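PDB 1Y9Z: alkaline serine protease from Pseudoalteromonas sp., which probably hydrolyses peptide bonds in proteins as a cold-adapted, subtilisin-like serine protease of an Antarctic bacterium. Local coordinates for residues C27-G32 with V111-T116; V83-N88 with A379-S384. One frame throughout, in Å; residues are numbered along the deposited sequence.

Contact 1. Residues C27-G32 with V111-T116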
ATOM      1  N   CYS A  27       9.293 -11.808  -9.678  1.00  9.00           N
ATOM      2  CA  CYS A  27      10.524 -11.302  -9.089  1.00  9.69           C
ATOM      3  C   CYS A  27      10.310  -9.904  -8.553  1.00  9.22           C
ATOM      4  O   CYS A  27       9.843  -9.018  -9.271  1.00 10.01           O
ATOM      5  CB  CYS A  27      11.626 -11.270 -10.136  1.00  9.64           C
ATOM      6  SG  CYS A  27      13.321 -10.975  -9.534  1.00 10.32           S
ATOM      7  N   ILE A  28      10.658  -9.722  -7.286  1.00  8.47           N
ATOM      8  CA  ILE A  28      10.515  -8.439  -6.620  1.00  8.33           C
ATOM      9  C   ILE A  28      11.873  -7.751  -6.520  1.00  8.76           C
ATOM     10  O   ILE A  28      12.757  -8.198  -5.784  1.00  9.61           O
ATOM     11  CB  ILE A  28       9.951  -8.613  -5.193  1.00  7.62           C
ATOM     12  CG1 ILE A  28       8.640  -9.400  -5.238  1.00  9.16           C
ATOM     13  CG2 ILE A  28       9.719  -7.255  -4.561  1.00  8.09           C
ATOM     14  CD1 ILE A  28       8.113  -9.791  -3.864  1.00  9.14           C
ATOM     15  N   ILE A  29      12.046  -6.678  -7.287  1.00  8.03           N
ATOM     16  CA  ILE A  29      13.284  -5.903  -7.252  1.00  8.54           C
ATOM     17  C   ILE A  29      12.978  -4.800  -6.249  1.00  9.13           C
ATOM     18  O   ILE A  29      12.192  -3.891  -6.529  1.00  8.75           O
ATOM     19  CB  ILE A  29      13.608  -5.305  -8.636  1.00  7.84           C
ATOM     20  CG1 ILE A  29      13.841  -6.437  -9.641  1.00  8.83           C
ATOM     21  CG2 ILE A  29      14.828  -4.398  -8.547  1.00  9.31           C
ATOM     22  CD1 ILE A  29      14.216  -5.964 -11.038  1.00  8.84           C
ATOM     23  N   ASP A  30      13.591  -4.881  -5.074  1.00  8.29           N
ATOM     24  CA  ASP A  30      13.295  -3.912  -4.032  1.00  8.49           C
ATOM     25  C   ASP A  30      14.367  -3.930  -2.936  1.00  8.85           C
ATOM     26  O   ASP A  30      15.536  -4.207  -3.212  1.00  9.93           O
ATOM     27  CB  ASP A  30      11.911  -4.237  -3.450  1.00  8.74           C
ATOM     28  CG  ASP A  30      11.151  -3.001  -3.007  1.00  8.54           C
ATOM     29  OD1 ASP A  30      11.635  -2.307  -2.094  1.00 10.03           O
ATOM     30  OD2 ASP A  30      10.065  -2.728  -3.570  1.00  9.53           O
ATOM     31  N   SER A  31      13.966  -3.656  -1.697  1.00  9.43           N
ATOM     32  CA  SER A  31      14.918  -3.606  -0.585  1.00  9.79           C
ATOM     33  C   SER A  31      15.096  -4.896   0.210  1.00 10.36           C
ATOM     34  O   SER A  31      15.505  -4.858   1.371  1.00 11.09           O
ATOM     35  CB  SER A  31      14.537  -2.482   0.383  1.00  9.89           C
ATOM     36  OG  SER A  31      13.403  -2.824   1.167  1.00 10.83           O
ATOM     37  N   GLY A  32      14.800  -6.038  -0.393  1.00  9.82           N
ATOM     38  CA  GLY A  32      14.972  -7.272   0.347  1.00 10.41           C
ATOM     39  C   GLY A  32      13.671  -7.828   0.883  1.00  9.30           C
ATOM     40  O   GLY A  32      12.618  -7.198   0.792  1.00 10.10           O
ATOM     41  N   VAL A 111      18.915  -2.682 -15.140  1.00 11.37           N
ATOM     42  CA  VAL A 111      18.858  -3.640 -16.234  1.00 11.65           C
ATOM     43  C   VAL A 111      19.484  -4.954 -15.773  1.00 10.87           C
ATOM     44  O   VAL A 111      18.960  -6.031 -16.058  1.00 10.96           O
ATOM     45  CB  VAL A 111      19.605  -3.111 -17.486  1.00 11.94           C
ATOM     46  CG1 VAL A 111      19.854  -4.242 -18.475  1.00 14.51           C
ATOM     47  CG2 VAL A 111      18.774  -2.018 -18.152  1.00 13.51           C
ATOM     48  N   ALA A 112      20.594  -4.865 -15.044  1.00 11.34           N
ATOM     49  CA  ALA A 112      21.265  -6.062 -14.548  1.00 11.17           C
ATOM     50  C   ALA A 112      20.379  -6.802 -13.547  1.00  9.97           C
ATOM     51  O   ALA A 112      20.363  -8.034 -13.519  1.00 11.55           O
ATOM     52  CB  ALA A 112      22.595  -5.691 -13.902  1.00 12.07           C
ATOM     53  N   ALA A 113      19.648  -6.048 -12.727  1.00 10.05           N
ATOM     54  CA  ALA A 113      18.752  -6.642 -11.739  1.00  9.52           C
ATOM     55  C   ALA A 113      17.641  -7.399 -12.457  1.00 10.24           C
ATOM     56  O   ALA A 113      17.277  -8.508 -12.062  1.00 10.72           O
ATOM     57  CB  ALA A 113      18.160  -5.556 -10.845  1.00  9.32           C
ATOM     58  N   ILE A 114      17.096  -6.798 -13.509  1.00 10.11           N
ATOM     59  CA  ILE A 114      16.043  -7.448 -14.273  1.00  9.67           C
ATOM     60  C   ILE A 114      16.618  -8.696 -14.947  1.00 10.63           C
ATOM     61  O   ILE A 114      15.978  -9.746 -14.956  1.00 10.85           O
ATOM     62  CB  ILE A 114      15.453  -6.486 -15.328  1.00  9.63           C
ATOM     63  CG1 ILE A 114      14.804  -5.292 -14.622  1.00  9.78           C
ATOM     64  CG2 ILE A 114      14.426  -7.213 -16.186  1.00 10.93           C
ATOM     65  CD1 ILE A 114      14.342  -4.191 -15.567  1.00 11.85           C
ATOM     66  N   ASP A 115      17.825  -8.588 -15.501  1.00 11.11           N
ATOM     67  CA  ASP A 115      18.458  -9.743 -16.138  1.00 11.33           C
ATOM     68  C   ASP A 115      18.550 -10.883 -15.128  1.00 11.08           C
ATOM     69  O   ASP A 115      18.283 -12.036 -15.454  1.00 11.78           O
ATOM     70  CB  ASP A 115      19.878  -9.417 -16.622  1.00 12.26           C
ATOM     71  CG  ASP A 115      19.903  -8.467 -17.804  1.00 14.13           C
ATOM     72  OD1 ASP A 115      18.937  -8.448 -18.591  1.00 15.60           O
ATOM     73  OD2 ASP A 115      20.913  -7.749 -17.957  1.00 17.80           O
ATOM     74  N   THR A 116      18.947 -10.552 -13.903  1.00 10.54           N
ATOM     75  CA  THR A 116      19.077 -11.549 -12.844  1.00 10.79           C
ATOM     76  C   THR A 116      17.723 -12.194 -12.552  1.00 10.98           C
ATOM     77  O   THR A 116      17.618 -13.410 -12.395  1.00 11.77           O
ATOM     78  CB  THR A 116      19.640 -10.905 -11.562  1.00 11.22           C
ATOM     79  OG1 THR A 116      20.969 -10.431 -11.822  1.00 14.62           O
ATOM     80  CG2 THR A 116      19.682 -11.913 -10.419  1.00 12.33           C
TER
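Ile29 reaches across to Ala113 and Ile114 with a single methyl, and that methyl carries the direct apolar contact. Its CG1 branch stands beside the backbone N and anti to the carbonyl carbon, and chi2 is extended (-178°), which carries CD1 straight out from the strand to the helix. There Ile29 CD1 lies 3.7 Å from Ile114 CG1 and 4.0 Å from Ala113 CB. The two isoleucines meet at about a right angle, so contact is confined to the end of one branch and the flank of the other. Ile29 CD1 also comes within 3.9 Å of Ile114 N, showing that it rests against the helix backbone too.

No hydrogen bond spans the two segments; the polar links lie within each. On the helix, Thr116 OG1 gives a bond of 3.0 Å to Ala112 O, which also accepts Thr116 N. The two donors arrive from opposite faces of the carbonyl plane. On the strand side, Ser31 N is 2.7 Å from Asp30 OD1 and meets its anti lone pair at a bent 139°. The same oxygen is hydrogen-bonded to His65 ND1, while Ser31 OG is held by Gly66 N and Asn63 O.

A covalent link supplements the packing: Cys27, two residues before Ile29, forms a disulfide with Cys117, just past Thr116.

Strand 25-30 lies parallel between strands 92-100 and 125-128, and helix 110-119 connects these two neighbours in sequence. The contact thus occurs where a beta-alpha-beta crossover passes over the strand it skips. At that strand's C-terminal end, the Asp30-His65 pair, with Ser369 at the bound phenylmethanesulfonic acid, is consistent with the catalytic triad of the subtilisin fold.

Contact 2. Residues V83-N88 with A379-S384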
ATOM      1  N   VAL A  83      -2.956 -11.279   4.697  1.00 10.39           N
ATOM      2  CA  VAL A  83      -2.898 -12.190   3.559  1.00 10.64           C
ATOM      3  C   VAL A  83      -2.598 -11.370   2.309  1.00 10.52           C
ATOM      4  O   VAL A  83      -3.075 -10.241   2.171  1.00 10.92           O
ATOM      5  CB  VAL A  83      -4.236 -12.949   3.344  1.00 11.67           C
ATOM      6  CG1 VAL A  83      -4.470 -13.917   4.482  1.00 14.50           C
ATOM      7  CG2 VAL A  83      -5.391 -11.968   3.240  1.00 13.22           C
ATOM      8  N   GLY A  84      -1.783 -11.935   1.423  1.00 10.06           N
ATOM      9  CA  GLY A  84      -1.446 -11.259   0.184  1.00 10.15           C
ATOM     10  C   GLY A  84      -2.310 -11.768  -0.957  1.00 11.37           C
ATOM     11  O   GLY A  84      -3.196 -12.602  -0.750  1.00 12.64           O
ATOM     12  N   VAL A  85      -2.052 -11.282  -2.167  1.00 10.83           N
ATOM     13  CA  VAL A  85      -2.831 -11.693  -3.330  1.00 11.04           C
ATOM     14  C   VAL A  85      -2.806 -13.208  -3.524  1.00 10.84           C
ATOM     15  O   VAL A  85      -3.831 -13.814  -3.841  1.00 12.76           O
ATOM     16  CB  VAL A  85      -2.322 -10.999  -4.615  1.00  9.47           C
ATOM     17  CG1 VAL A  85      -3.126 -11.476  -5.816  1.00 10.84           C
ATOM     18  CG2 VAL A  85      -2.446  -9.489  -4.472  1.00 10.81           C
ATOM     19  N   MET A  86      -1.632 -13.808  -3.341  1.00 10.66           N
ATOM     20  CA  MET A  86      -1.444 -15.259  -3.465  1.00 11.47           C
ATOM     21  C   MET A  86      -0.867 -15.685  -2.116  1.00 10.90           C
ATOM     22  O   MET A  86       0.349 -15.753  -1.938  1.00 12.69           O
ATOM     23  CB  MET A  86      -0.466 -15.562  -4.600  1.00 11.50           C
ATOM     24  CG  MET A  86      -0.938 -15.023  -5.950  1.00 12.52           C
ATOM     25  SD  MET A  86       0.244 -15.235  -7.293  1.00 10.98           S
ATOM     26  CE  MET A  86       1.391 -13.898  -6.928  1.00 11.61           C
ATOM     27  N   PRO A  87      -1.747 -15.995  -1.152  1.00 12.32           N
ATOM     28  CA  PRO A  87      -1.377 -16.395   0.207  1.00 11.99           C
ATOM     29  C   PRO A  87      -1.226 -17.871   0.558  1.00 13.20           C
ATOM     30  O   PRO A  87      -0.908 -18.189   1.705  1.00 14.07           O
ATOM     31  CB  PRO A  87      -2.491 -15.772   1.022  1.00 12.75           C
ATOM     32  CG  PRO A  87      -3.691 -16.145   0.172  1.00 12.21           C
ATOM     33  CD  PRO A  87      -3.214 -15.878  -1.266  1.00 11.15           C
ATOM     34  N   ASN A  88      -1.433 -18.770  -0.395  1.00 12.40           N
ATOM     35  CA  ASN A  88      -1.369 -20.188  -0.067  1.00 13.76           C
ATOM     36  C   ASN A  88      -0.078 -20.954  -0.326  1.00 13.18           C
ATOM     37  O   ASN A  88      -0.101 -22.176  -0.491  1.00 13.31           O
ATOM     38  CB  ASN A  88      -2.550 -20.904  -0.723  1.00 14.27           C
ATOM     39  CG  ASN A  88      -3.881 -20.281  -0.346  1.00 14.27           C
ATOM     40  OD1 ASN A  88      -4.520 -19.609  -1.156  1.00 17.03           O
ATOM     41  ND2 ASN A  88      -4.298 -20.487   0.899  1.00 15.39           N
ATOM     42  N   ALA A 379      -1.657  -9.869 -11.518  1.00  9.67           N
ATOM     43  CA  ALA A 379      -1.229 -10.259 -12.857  1.00  9.25           C
ATOM     44  C   ALA A 379      -0.713 -11.693 -12.830  1.00  9.68           C
ATOM     45  O   ALA A 379      -1.037 -12.503 -13.699  1.00 10.03           O
ATOM     46  CB  ALA A 379      -0.136  -9.316 -13.359  1.00  9.38           C
ATOM     47  N   THR A 380       0.090 -12.001 -11.820  1.00 10.34           N
ATOM     48  CA  THR A 380       0.658 -13.333 -11.670  1.00  9.74           C
ATOM     49  C   THR A 380      -0.448 -14.358 -11.409  1.00 10.74           C
ATOM     50  O   THR A 380      -0.459 -15.439 -12.003  1.00  9.98           O
ATOM     51  CB  THR A 380       1.677 -13.360 -10.507  1.00 10.90           C
ATOM     52  OG1 THR A 380       2.681 -12.359 -10.731  1.00  9.88           O
ATOM     53  CG2 THR A 380       2.350 -14.718 -10.413  1.00 10.13           C
ATOM     54  N   LEU A 381      -1.375 -14.008 -10.523  1.00  9.45           N
ATOM     55  CA  LEU A 381      -2.491 -14.887 -10.180  1.00 11.10           C
ATOM     56  C   LEU A 381      -3.342 -15.213 -11.406  1.00 12.01           C
ATOM     57  O   LEU A 381      -3.639 -16.376 -11.680  1.00 12.71           O
ATOM     58  CB  LEU A 381      -3.359 -14.230  -9.105  1.00 11.93           C
ATOM     59  CG  LEU A 381      -4.664 -14.938  -8.718  1.00 11.09           C
ATOM     60  CD1 LEU A 381      -4.380 -16.353  -8.221  1.00 12.62           C
ATOM     61  CD2 LEU A 381      -5.364 -14.122  -7.641  1.00 12.76           C
ATOM     62  N   VAL A 382      -3.731 -14.179 -12.142  1.00 12.00           N
ATOM     63  CA  VAL A 382      -4.545 -14.359 -13.334  1.00 12.86           C
ATOM     64  C   VAL A 382      -3.792 -15.161 -14.388  1.00 12.25           C
ATOM     65  O   VAL A 382      -4.351 -16.059 -15.017  1.00 13.75           O
ATOM     66  CB  VAL A 382      -4.959 -12.991 -13.921  1.00 13.33           C
ATOM     67  CG1 VAL A 382      -5.634 -13.181 -15.270  1.00 16.52           C
ATOM     68  CG2 VAL A 382      -5.899 -12.283 -12.958  1.00 14.48           C
ATOM     69  N   TRP A 383      -2.515 -14.845 -14.572  1.00 12.61           N
ATOM     70  CA  TRP A 383      -1.697 -15.534 -15.560  1.00 11.81           C
ATOM     71  C   TRP A 383      -1.561 -17.026 -15.251  1.00 12.49           C
ATOM     72  O   TRP A 383      -1.436 -17.840 -16.165  1.00 12.98           O
ATOM     73  CB  TRP A 383      -0.307 -14.894 -15.614  1.00 11.18           C
ATOM     74  CG  TRP A 383       0.437 -15.097 -16.903  1.00 11.74           C
ATOM     75  CD1 TRP A 383       0.079 -15.897 -17.955  1.00 11.94           C
ATOM     76  CD2 TRP A 383       1.673 -14.479 -17.273  1.00 11.54           C
ATOM     77  NE1 TRP A 383       1.018 -15.810 -18.958  1.00 12.92           N
ATOM     78  CE2 TRP A 383       2.007 -14.946 -18.564  1.00 12.14           C
ATOM     79  CE3 TRP A 383       2.533 -13.572 -16.637  1.00 11.96           C
ATOM     80  CZ2 TRP A 383       3.166 -14.537 -19.234  1.00 12.07           C
ATOM     81  CZ3 TRP A 383       3.686 -13.165 -17.304  1.00 12.12           C
ATOM     82  CH2 TRP A 383       3.991 -13.650 -18.589  1.00 11.88           C
ATOM     83  N   SER A 384      -1.589 -17.388 -13.970  1.00 12.69           N
ATOM     84  CA  SER A 384      -1.447 -18.794 -13.591  1.00 12.78           C
ATOM     85  C   SER A 384      -2.579 -19.662 -14.135  1.00 13.53           C
ATOM     86  O   SER A 384      -2.416 -20.876 -14.279  1.00 13.65           O
ATOM     87  CB  SER A 384      -1.359 -18.947 -12.066  1.00 12.58           C
ATOM     88  OG  SER A 384      -2.609 -18.739 -11.434  1.00 11.60           O
TER
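Met86 meets Thr380 through a chain that runs extended as far as its sulfur (chi2 175°) and then bends at chi3 (-78°), turning the terminal methyl onto the helix. The other torsion that matters is on Thr380: with chi1 at -56°, OG1 sits beside its own backbone N, and CG2, anti to that N, is presented to the methionine. Met86 CE consequently lies 3.6 Å from Thr380 CB, and Met86 SD 3.8 Å from Thr380 CG2, the two side chains crossing at about a right angle. The threonine hydroxyl is engaged elsewhere, in a hydrogen bond to Ser376 O one turn back, which leaves its carbon side to make the contact.

Nearer its root, Met86 runs alongside Leu381 in the opposite sense, with Met86 CG 4.1 Å from Leu381 CB. The sulfur also rests by the helix backbone, Met86 SD being 3.8 Å from Leu381 N. This joins two familiar parts of the subtilisin fold: the long helix 368-385, whose first turn holds Ser369 of the inhibitor pocket, and the chain leaving a calcium loop whose ligands include Asn78, Glu80 and Val82. Backbone hydrogen bonds between Val85 and Thr72 and between Met86 and Ile73 tie that chain to the end of helix 65-74.

A second apolar patch forms where Leu381 leans obliquely against Val85, with Val85 CG1 3.9 Å from Leu381 CD2. All four touching residues are buried, and no hydrogen bond crosses between the segments. Beyond them, Thr380 also packs on Val125 of the mainly parallel sheet, and Met86 touches Asp18. Within 379-384, Ser384 OG donates to Leu381 O at 2.6 Å.

In the fold
Both contacts are buried and apolar, with centres 19 Å apart and nearest atoms about 7 Å apart, so they do not touch. They belong to opposite faces of the same mainly parallel sheet. In contact 1 a strand of the sheet itself meets helix 110-119; Ile28, the neighbour of Ile29, turns instead to helix 65-74, on the face where contact 2 lies. Contact 2 involves no strand, joining an irregular segment to helix 368-385, where a thioether chain is added to branched aliphatic side chains, whereas contact 1 uses aliphatic groups alone. A disulfide reinforces the first; the second has a calcium site nearby, about 12 Å from the Met86 side chain.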